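Local coordinates for protein probable oxidoreductase (Mycobacterium abscessus, PDB 4EYE) that probably acts as an oxidoreductase of the quinone oxidoreductase-like branch of the medium-chain dehydrogenase/reductase family, its substrate not established, at residues N49-V60 / Y114-I125; P129-L140 / V305-R316. All coordinates share one frame; numbering follows the deposited sequence.

In the fold
Interaction 1 lies in the catalytic, GroES-like half of a medium-chain dehydrogenase/reductase, beside the six-stranded parallel sheet of its Rossmann-type nucleotide-binding half. It pairs strands 51-55 and 117-120; interaction 2 ties helix 134-140 to 305-316, the segment leading from helix 293-306 to strand 313-318. Their centres are about 17 Å apart, yet they touch: the CG2 atom of V138 packs 3.5 Å from G59 N, and K56 CB lies 3.2 Å from D134 OD2. One mixed sheet serves both, since strand 337-341 pairs antiparallel with 57-59 and parallel with 313-318.

Interaction 1 of 2, residues N49-V60 / Y114-I125; sequences NVVVVDVKAAGV and YAERVAVAPSNI
V51 and V53 meet V120 and V118 as antiparallel hydrogen-bonded pairs, each closed by two backbone bonds; V51 N to V120 O is 2.9 Å. V52-A119 between them and D54-R117 beyond V53-V118 are non-hydrogen-bonded pairs. The last bond runs from V55 N to E116 O at 3.0 Å, and a water joins V55 O to E116 O.

The side chains of V51, V53, V118 and V120 share one face. I125 bends back under it: its CG1 lies 4.0 Å from V51 CB, while CD1 meets V53 CG2 tip to tip. V118 turns CG1 between its own backbone N and carbonyl carbon (chi1 68°), which brings that methyl against V53 CB and V55 CG2. On the opposite face the side chains of D54 and R117 run side by side, D54 OD1 3.8 Å from R117 NE, a long, purely electrostatic salt bridge.

These strands belong to the GroES-like fold, where 85-92 pairs with 51-55 along its other edge. Past the corner at K56, where K56 and A57 both face A87 in a classic beta bulge, G59 O lies in the plane of the Y114 ring at its edge, 3.4 Å from CE1. Farther out, R91 of strand 85-92 forms a salt bridge with D54 OD2, and V105 of strand 104-108 packs on V53 and I125.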
# COMPACT_ATOMS: atom_id res chain seq x y z
N ASN A 49 -10.89 -2.94 25.26
CA ASN A 49 -9.64 -2.99 24.52
C ASN A 49 -9.86 -2.80 23.00
O ASN A 49 -9.14 -3.37 22.21
CB ASN A 49 -8.88 -4.29 24.85
CG ASN A 49 -7.45 -4.32 24.27
OD1 ASN A 49 -6.72 -3.33 24.35
ND2 ASN A 49 -7.06 -5.47 23.70
N VAL A 50 -10.87 -2.04 22.61
CA VAL A 50 -11.09 -1.75 21.20
C VAL A 50 -11.34 -0.28 20.95
O VAL A 50 -11.80 0.46 21.82
CB VAL A 50 -12.22 -2.58 20.53
CG1 VAL A 50 -11.87 -4.05 20.47
CG2 VAL A 50 -13.53 -2.39 21.25
N VAL A 51 -10.94 0.15 19.77
CA VAL A 51 -11.18 1.50 19.30
C VAL A 51 -12.12 1.32 18.14
O VAL A 51 -11.83 0.56 17.22
CB VAL A 51 -9.91 2.19 18.81
CG1 VAL A 51 -10.25 3.60 18.30
CG2 VAL A 51 -8.85 2.21 19.91
N VAL A 52 -13.26 1.99 18.20
CA VAL A 52 -14.21 1.96 17.10
C VAL A 52 -14.00 3.25 16.32
O VAL A 52 -13.99 4.33 16.91
CB VAL A 52 -15.66 1.85 17.62
CG1 VAL A 52 -16.65 1.96 16.47
CG2 VAL A 52 -15.83 0.55 18.44
N VAL A 53 -13.85 3.11 15.01
CA VAL A 53 -13.61 4.23 14.06
C VAL A 53 -14.80 4.30 13.12
O VAL A 53 -15.20 3.28 12.53
CB VAL A 53 -12.33 4.00 13.22
CG1 VAL A 53 -12.07 5.17 12.27
CG2 VAL A 53 -11.09 3.85 14.10
N ASP A 54 -15.36 5.52 12.96
CA ASP A 54 -16.27 5.83 11.88
C ASP A 54 -15.46 6.01 10.59
O ASP A 54 -14.69 6.97 10.43
CB ASP A 54 -17.10 7.11 12.15
CG ASP A 54 -18.16 6.90 13.22
OD1 ASP A 54 -18.29 5.79 13.77
OD2 ASP A 54 -18.89 7.84 13.56
N VAL A 55 -15.68 5.10 9.64
CA VAL A 55 -14.84 5.02 8.45
C VAL A 55 -15.26 6.12 7.49
O VAL A 55 -16.44 6.19 7.13
CB VAL A 55 -14.94 3.62 7.78
CG1 VAL A 55 -14.14 3.54 6.48
CG2 VAL A 55 -14.48 2.53 8.75
N LYS A 56 -14.30 6.97 7.09
CA LYS A 56 -14.51 7.94 6.01
C LYS A 56 -13.89 7.53 4.69
O LYS A 56 -14.28 8.00 3.66
CB LYS A 56 -13.98 9.33 6.43
CG LYS A 56 -14.56 9.80 7.79
CD LYS A 56 -16.05 10.15 7.65
CE LYS A 56 -16.71 10.39 9.02
NZ LYS A 56 -18.17 10.50 8.85
N ALA A 57 -12.83 6.71 4.73
CA ALA A 57 -12.29 6.18 3.53
C ALA A 57 -11.71 4.77 3.85
O ALA A 57 -11.03 4.60 4.85
CB ALA A 57 -11.23 7.14 2.95
N ALA A 58 -12.04 3.80 3.04
CA ALA A 58 -11.50 2.42 3.15
C ALA A 58 -10.61 2.16 1.96
O ALA A 58 -11.04 2.25 0.81
CB ALA A 58 -12.65 1.40 3.15
N GLY A 59 -9.37 1.79 2.21
CA GLY A 59 -8.48 1.49 1.12
C GLY A 59 -8.82 0.19 0.43
O GLY A 59 -9.25 -0.77 1.07
N VAL A 60 -8.64 0.17 -0.89
CA VAL A 60 -8.64 -1.06 -1.68
C VAL A 60 -7.15 -1.43 -1.90
O VAL A 60 -6.32 -0.59 -2.36
CB VAL A 60 -9.41 -0.86 -2.99
CG1 VAL A 60 -9.39 -2.11 -3.88
CG2 VAL A 60 -10.87 -0.47 -2.65
N TYR A 114 -14.38 -2.53 4.80
CA TYR A 114 -15.38 -2.07 3.84
C TYR A 114 -16.73 -1.89 4.53
O TYR A 114 -17.68 -2.64 4.27
CB TYR A 114 -15.50 -2.99 2.61
CG TYR A 114 -14.29 -3.19 1.71
CD1 TYR A 114 -13.13 -2.48 1.85
CD2 TYR A 114 -14.37 -4.11 0.66
CE1 TYR A 114 -12.03 -2.68 1.02
CE2 TYR A 114 -13.29 -4.35 -0.17
CZ TYR A 114 -12.12 -3.61 -0.01
OH TYR A 114 -11.08 -3.86 -0.84
N ALA A 115 -16.78 -0.96 5.46
CA ALA A 115 -17.90 -0.88 6.40
C ALA A 115 -17.99 0.57 6.96
O ALA A 115 -17.04 1.32 6.89
CB ALA A 115 -17.71 -1.85 7.56
N GLU A 116 -19.15 0.93 7.49
CA GLU A 116 -19.35 2.26 8.04
C GLU A 116 -18.57 2.45 9.32
O GLU A 116 -18.20 3.56 9.64
CB GLU A 116 -20.85 2.53 8.26
CG GLU A 116 -21.56 2.65 6.93
CD GLU A 116 -23.07 2.77 7.01
OE1 GLU A 116 -23.71 2.34 8.01
OE2 GLU A 116 -23.61 3.25 6.00
N ARG A 117 -18.37 1.37 10.08
CA ARG A 117 -17.54 1.40 11.27
C ARG A 117 -16.65 0.16 11.37
O ARG A 117 -17.02 -0.92 10.88
CB ARG A 117 -18.38 1.49 12.56
CG ARG A 117 -19.34 2.66 12.61
CD ARG A 117 -20.07 2.67 13.96
NE ARG A 117 -21.26 3.49 13.89
CZ ARG A 117 -22.15 3.62 14.86
NH1 ARG A 117 -22.01 2.96 16.01
NH2 ARG A 117 -23.19 4.41 14.67
N VAL A 118 -15.50 0.33 12.01
CA VAL A 118 -14.56 -0.75 12.23
C VAL A 118 -14.02 -0.72 13.69
O VAL A 118 -13.82 0.34 14.27
CB VAL A 118 -13.43 -0.70 11.18
CG1 VAL A 118 -12.53 0.54 11.39
CG2 VAL A 118 -12.65 -2.02 11.12
N ALA A 119 -13.86 -1.91 14.27
CA ALA A 119 -13.31 -2.07 15.61
C ALA A 119 -11.88 -2.57 15.44
O ALA A 119 -11.67 -3.51 14.70
CB ALA A 119 -14.11 -3.09 16.43
N VAL A 120 -10.91 -1.92 16.04
CA VAL A 120 -9.53 -2.37 15.92
C VAL A 120 -8.80 -2.23 17.24
O VAL A 120 -9.24 -1.49 18.13
CB VAL A 120 -8.71 -1.61 14.87
CG1 VAL A 120 -9.45 -1.50 13.54
CG2 VAL A 120 -8.25 -0.27 15.38
N ALA A 121 -7.69 -2.94 17.37
CA ALA A 121 -6.92 -2.90 18.61
C ALA A 121 -6.27 -1.50 18.70
O ALA A 121 -5.91 -0.91 17.67
CB ALA A 121 -5.85 -4.01 18.60
N PRO A 122 -6.12 -1.00 19.91
CA PRO A 122 -5.44 0.30 20.08
C PRO A 122 -4.06 0.33 19.47
O PRO A 122 -3.67 1.33 18.94
CB PRO A 122 -5.35 0.45 21.60
CG PRO A 122 -6.49 -0.35 22.11
CD PRO A 122 -6.73 -1.47 21.16
N SER A 123 -3.35 -0.81 19.45
CA SER A 123 -2.03 -0.84 18.85
C SER A 123 -2.10 -0.69 17.31
O SER A 123 -1.07 -0.50 16.67
CB SER A 123 -1.40 -2.19 19.15
OG SER A 123 -2.22 -3.19 18.52
N ASN A 124 -3.30 -0.81 16.72
CA ASN A 124 -3.46 -0.72 15.27
C ASN A 124 -4.04 0.67 14.81
O ASN A 124 -4.66 0.77 13.73
CB ASN A 124 -4.41 -1.86 14.81
CG ASN A 124 -3.78 -3.24 14.99
OD1 ASN A 124 -2.88 -3.42 15.81
ND2 ASN A 124 -4.26 -4.24 14.23
N ILE A 125 -3.85 1.68 15.65
CA ILE A 125 -4.38 3.02 15.39
C ILE A 125 -3.19 3.96 15.25
O ILE A 125 -2.27 3.88 16.05
CB ILE A 125 -5.28 3.50 16.55
CG1 ILE A 125 -6.60 2.73 16.56
CG2 ILE A 125 -5.54 5.01 16.44
CD1 ILE A 125 -7.51 3.05 15.35
O HOH W 1 -18.77 5.87 8.18

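Interaction 2 of 2, residues P129-L140 / V305-R316; sequences PPQLDDAEAVAL and VAEGMRPPVSAR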
# COMPACT_ATOMS: atom_id res chain seq x y z
N PRO A 129 -2.05 12.40 9.57
CA PRO A 129 -1.30 13.67 9.41
C PRO A 129 -2.25 14.82 9.10
O PRO A 129 -3.18 14.67 8.28
CB PRO A 129 -0.38 13.38 8.25
CG PRO A 129 -0.13 11.90 8.34
CD PRO A 129 -1.42 11.31 8.81
N PRO A 130 -2.08 15.95 9.79
CA PRO A 130 -3.08 17.02 9.59
C PRO A 130 -3.11 17.59 8.18
O PRO A 130 -4.13 18.17 7.81
CB PRO A 130 -2.69 18.10 10.59
CG PRO A 130 -1.28 17.83 10.97
CD PRO A 130 -1.07 16.32 10.80
N GLN A 131 -2.07 17.40 7.40
CA GLN A 131 -2.05 17.94 6.04
C GLN A 131 -2.94 17.12 5.06
O GLN A 131 -3.22 17.59 3.95
CB GLN A 131 -0.62 17.98 5.48
CG GLN A 131 0.32 18.91 6.26
CD GLN A 131 1.17 18.19 7.31
OE1 GLN A 131 0.83 17.12 7.78
NE2 GLN A 131 2.27 18.81 7.67
N LEU A 132 -3.35 15.91 5.46
CA LEU A 132 -4.00 14.98 4.55
C LEU A 132 -5.49 14.91 4.78
O LEU A 132 -6.00 14.96 5.93
CB LEU A 132 -3.38 13.55 4.69
CG LEU A 132 -1.87 13.42 4.42
CD1 LEU A 132 -1.49 11.94 4.51
CD2 LEU A 132 -1.45 14.04 3.09
N ASP A 133 -6.24 14.70 3.69
CA ASP A 133 -7.60 14.28 3.87
C ASP A 133 -7.67 12.76 4.15
O ASP A 133 -6.65 12.09 4.13
CB ASP A 133 -8.50 14.72 2.68
CG ASP A 133 -8.29 13.91 1.42
OD1 ASP A 133 -7.77 12.77 1.46
OD2 ASP A 133 -8.71 14.42 0.37
N ASP A 134 -8.86 12.24 4.46
CA ASP A 134 -9.02 10.83 4.87
C ASP A 134 -8.64 9.81 3.79
O ASP A 134 -8.09 8.77 4.10
CB ASP A 134 -10.43 10.55 5.43
CG ASP A 134 -10.65 11.30 6.72
OD1 ASP A 134 -9.68 11.68 7.41
OD2 ASP A 134 -11.79 11.52 7.08
N ALA A 135 -8.94 10.11 2.54
CA ALA A 135 -8.48 9.24 1.42
C ALA A 135 -6.94 9.19 1.30
O ALA A 135 -6.34 8.14 1.13
CB ALA A 135 -9.09 9.70 0.12
N GLU A 136 -6.31 10.36 1.35
CA GLU A 136 -4.86 10.43 1.31
C GLU A 136 -4.24 9.73 2.50
O GLU A 136 -3.22 9.04 2.35
CB GLU A 136 -4.40 11.90 1.24
CG GLU A 136 -4.77 12.63 -0.07
CD GLU A 136 -4.56 14.16 0.04
OE1 GLU A 136 -4.69 14.73 1.15
OE2 GLU A 136 -4.19 14.73 -0.98
N ALA A 137 -4.88 9.86 3.67
CA ALA A 137 -4.42 9.21 4.89
C ALA A 137 -4.55 7.69 4.79
O ALA A 137 -3.60 6.94 5.07
CB ALA A 137 -5.20 9.70 6.11
N VAL A 138 -5.70 7.22 4.32
CA VAL A 138 -5.83 5.72 4.19
C VAL A 138 -4.81 5.19 3.22
O VAL A 138 -4.26 4.06 3.40
CB VAL A 138 -7.30 5.23 3.92
CG1 VAL A 138 -7.65 5.37 2.42
CG2 VAL A 138 -7.49 3.78 4.44
N ALA A 139 -4.48 5.99 2.20
CA ALA A 139 -3.56 5.57 1.19
C ALA A 139 -2.15 5.28 1.76
O ALA A 139 -1.46 4.41 1.27
CB ALA A 139 -3.46 6.60 0.07
N LEU A 140 -1.77 6.02 2.80
CA LEU A 140 -0.53 5.80 3.53
C LEU A 140 -0.43 4.42 4.15
O LEU A 140 0.66 3.88 4.29
CB LEU A 140 -0.36 6.80 4.69
CG LEU A 140 0.02 8.24 4.47
CD1 LEU A 140 0.15 8.99 5.82
CD2 LEU A 140 1.30 8.41 3.63
N VAL A 305 5.18 13.98 4.51
CA VAL A 305 3.93 14.70 4.26
C VAL A 305 4.06 16.21 4.60
O VAL A 305 3.62 17.05 3.82
CB VAL A 305 2.74 14.08 5.05
CG1 VAL A 305 1.50 14.99 4.99
CG2 VAL A 305 2.42 12.66 4.51
N ALA A 306 4.70 16.53 5.74
CA ALA A 306 5.00 17.93 6.08
C ALA A 306 5.80 18.59 4.97
O ALA A 306 5.55 19.74 4.66
CB ALA A 306 5.76 18.03 7.41
N GLU A 307 6.72 17.86 4.36
CA GLU A 307 7.58 18.40 3.33
C GLU A 307 6.90 18.48 1.96
O GLU A 307 7.43 19.13 1.04
CB GLU A 307 8.88 17.58 3.25
CG GLU A 307 9.72 17.74 4.51
CD GLU A 307 10.92 16.80 4.53
OE1 GLU A 307 11.07 15.96 3.61
OE2 GLU A 307 11.76 16.95 5.45
N GLY A 308 5.71 17.90 1.86
CA GLY A 308 4.83 18.11 0.69
C GLY A 308 4.28 16.84 0.05
O GLY A 308 3.51 16.93 -0.89
N MET A 309 4.67 15.67 0.53
CA MET A 309 4.20 14.45 -0.13
C MET A 309 2.68 14.30 0.01
O MET A 309 2.13 14.37 1.10
CB MET A 309 4.92 13.20 0.44
CG MET A 309 4.65 11.92 -0.33
SD MET A 309 5.56 10.52 0.36
CE MET A 309 4.69 10.21 1.90
N ARG A 310 2.01 14.05 -1.10
CA ARG A 310 0.59 13.81 -1.08
C ARG A 310 0.30 12.52 -1.87
O ARG A 310 0.47 12.49 -3.10
CB ARG A 310 -0.18 15.00 -1.73
CG ARG A 310 -0.06 16.32 -1.01
CD ARG A 310 -0.73 16.29 0.36
NE ARG A 310 -0.58 17.57 1.02
CZ ARG A 310 0.46 17.93 1.77
NH1 ARG A 310 1.48 17.08 1.99
NH2 ARG A 310 0.51 19.16 2.29
N PRO A 311 -0.06 11.45 -1.19
CA PRO A 311 -0.44 10.23 -1.89
C PRO A 311 -1.54 10.44 -2.90
O PRO A 311 -2.62 10.94 -2.55
CB PRO A 311 -0.94 9.32 -0.75
CG PRO A 311 -0.24 9.81 0.47
CD PRO A 311 -0.17 11.31 0.29
N PRO A 312 -1.28 10.09 -4.18
CA PRO A 312 -2.35 10.20 -5.21
C PRO A 312 -3.50 9.23 -4.99
O PRO A 312 -3.28 8.04 -4.78
CB PRO A 312 -1.64 9.91 -6.53
CG PRO A 312 -0.18 9.90 -6.23
CD PRO A 312 0.01 9.69 -4.74
N VAL A 313 -4.71 9.75 -5.00
CA VAL A 313 -5.90 8.96 -4.92
C VAL A 313 -6.70 9.15 -6.21
O VAL A 313 -7.18 10.25 -6.49
CB VAL A 313 -6.79 9.34 -3.72
CG1 VAL A 313 -8.03 8.44 -3.70
CG2 VAL A 313 -5.99 9.17 -2.41
N SER A 314 -6.82 8.08 -7.00
CA SER A 314 -7.31 8.21 -8.38
C SER A 314 -8.84 8.02 -8.45
O SER A 314 -9.48 8.53 -9.37
CB SER A 314 -6.59 7.23 -9.29
OG SER A 314 -6.77 5.88 -8.84
N ALA A 315 -9.41 7.33 -7.46
CA ALA A 315 -10.81 7.05 -7.41
C ALA A 315 -11.32 6.97 -5.96
O ALA A 315 -10.67 6.36 -5.10
CB ALA A 315 -11.10 5.73 -8.11
N ARG A 316 -12.52 7.54 -5.74
CA ARG A 316 -13.23 7.42 -4.50
C ARG A 316 -14.63 6.95 -4.85
O ARG A 316 -15.43 7.69 -5.41
CB ARG A 316 -13.23 8.73 -3.71
CG ARG A 316 -11.88 9.40 -3.63
CD ARG A 316 -11.83 10.55 -2.66
NE ARG A 316 -10.59 11.29 -2.79
CZ ARG A 316 -10.18 12.21 -1.90
NH1 ARG A 316 -10.92 12.48 -0.86
NH2 ARG A 316 -9.04 12.85 -2.08
O HOH W 2 -2.51 20.14 3.08
O HOH W 3 -3.63 13.52 -3.05
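The charged contact joins D133 to R316, which arrive from opposite directions. Both terminal nitrogens of the guanidinium grip one oxygen: NH2 reaches D133 OD2 at 2.9 Å on its syn lone pair, and NH1 reaches the same OD2 at 3.2 Å from above the carboxylate plane. The two flat groups stand almost perpendicular, 87° apart, with OD2 at the guanidinium edge. A135 CB sits over the centre of one guanidinium face, 3.4 Å from R316 CZ, and an extended chain from CG to NE carries the group there.

D133 is also the N-cap of helix 134-140. Its CG lies between the backbone N and the carbonyl carbon (chi1 74°), a turn that lets OD1 accept from E136 N; D133 N in return donates to E136 OE1, completing a capping box. One carboxylate thus caps the helix and holds the arginine, its charge probably steadied by both.

Apolar packing fills the middle. P311 lies against the helix, CB 3.8 Å from A139 CB and CG equally close to L140 CD2, while V313 CG2 rests on A135. Toward helix 293-306, L132 and V305 meet tip to tip, L132 CD2 at 3.6 Å from V305 CG1.

R310 folds back at chi2 (-67°), and its NH1 donates to V305 O and M309 O, which fixes the guanidinium beside the helix end. Q131 CB lies over one face of this group, 3.6 Å from R310 NH2. V305 O takes a second bond from G308 N, part of the Schellman motif ending helix 293-306. A water bridges E136 OE2 and P311 O, and Y144 of helix 143-154 packs on P311.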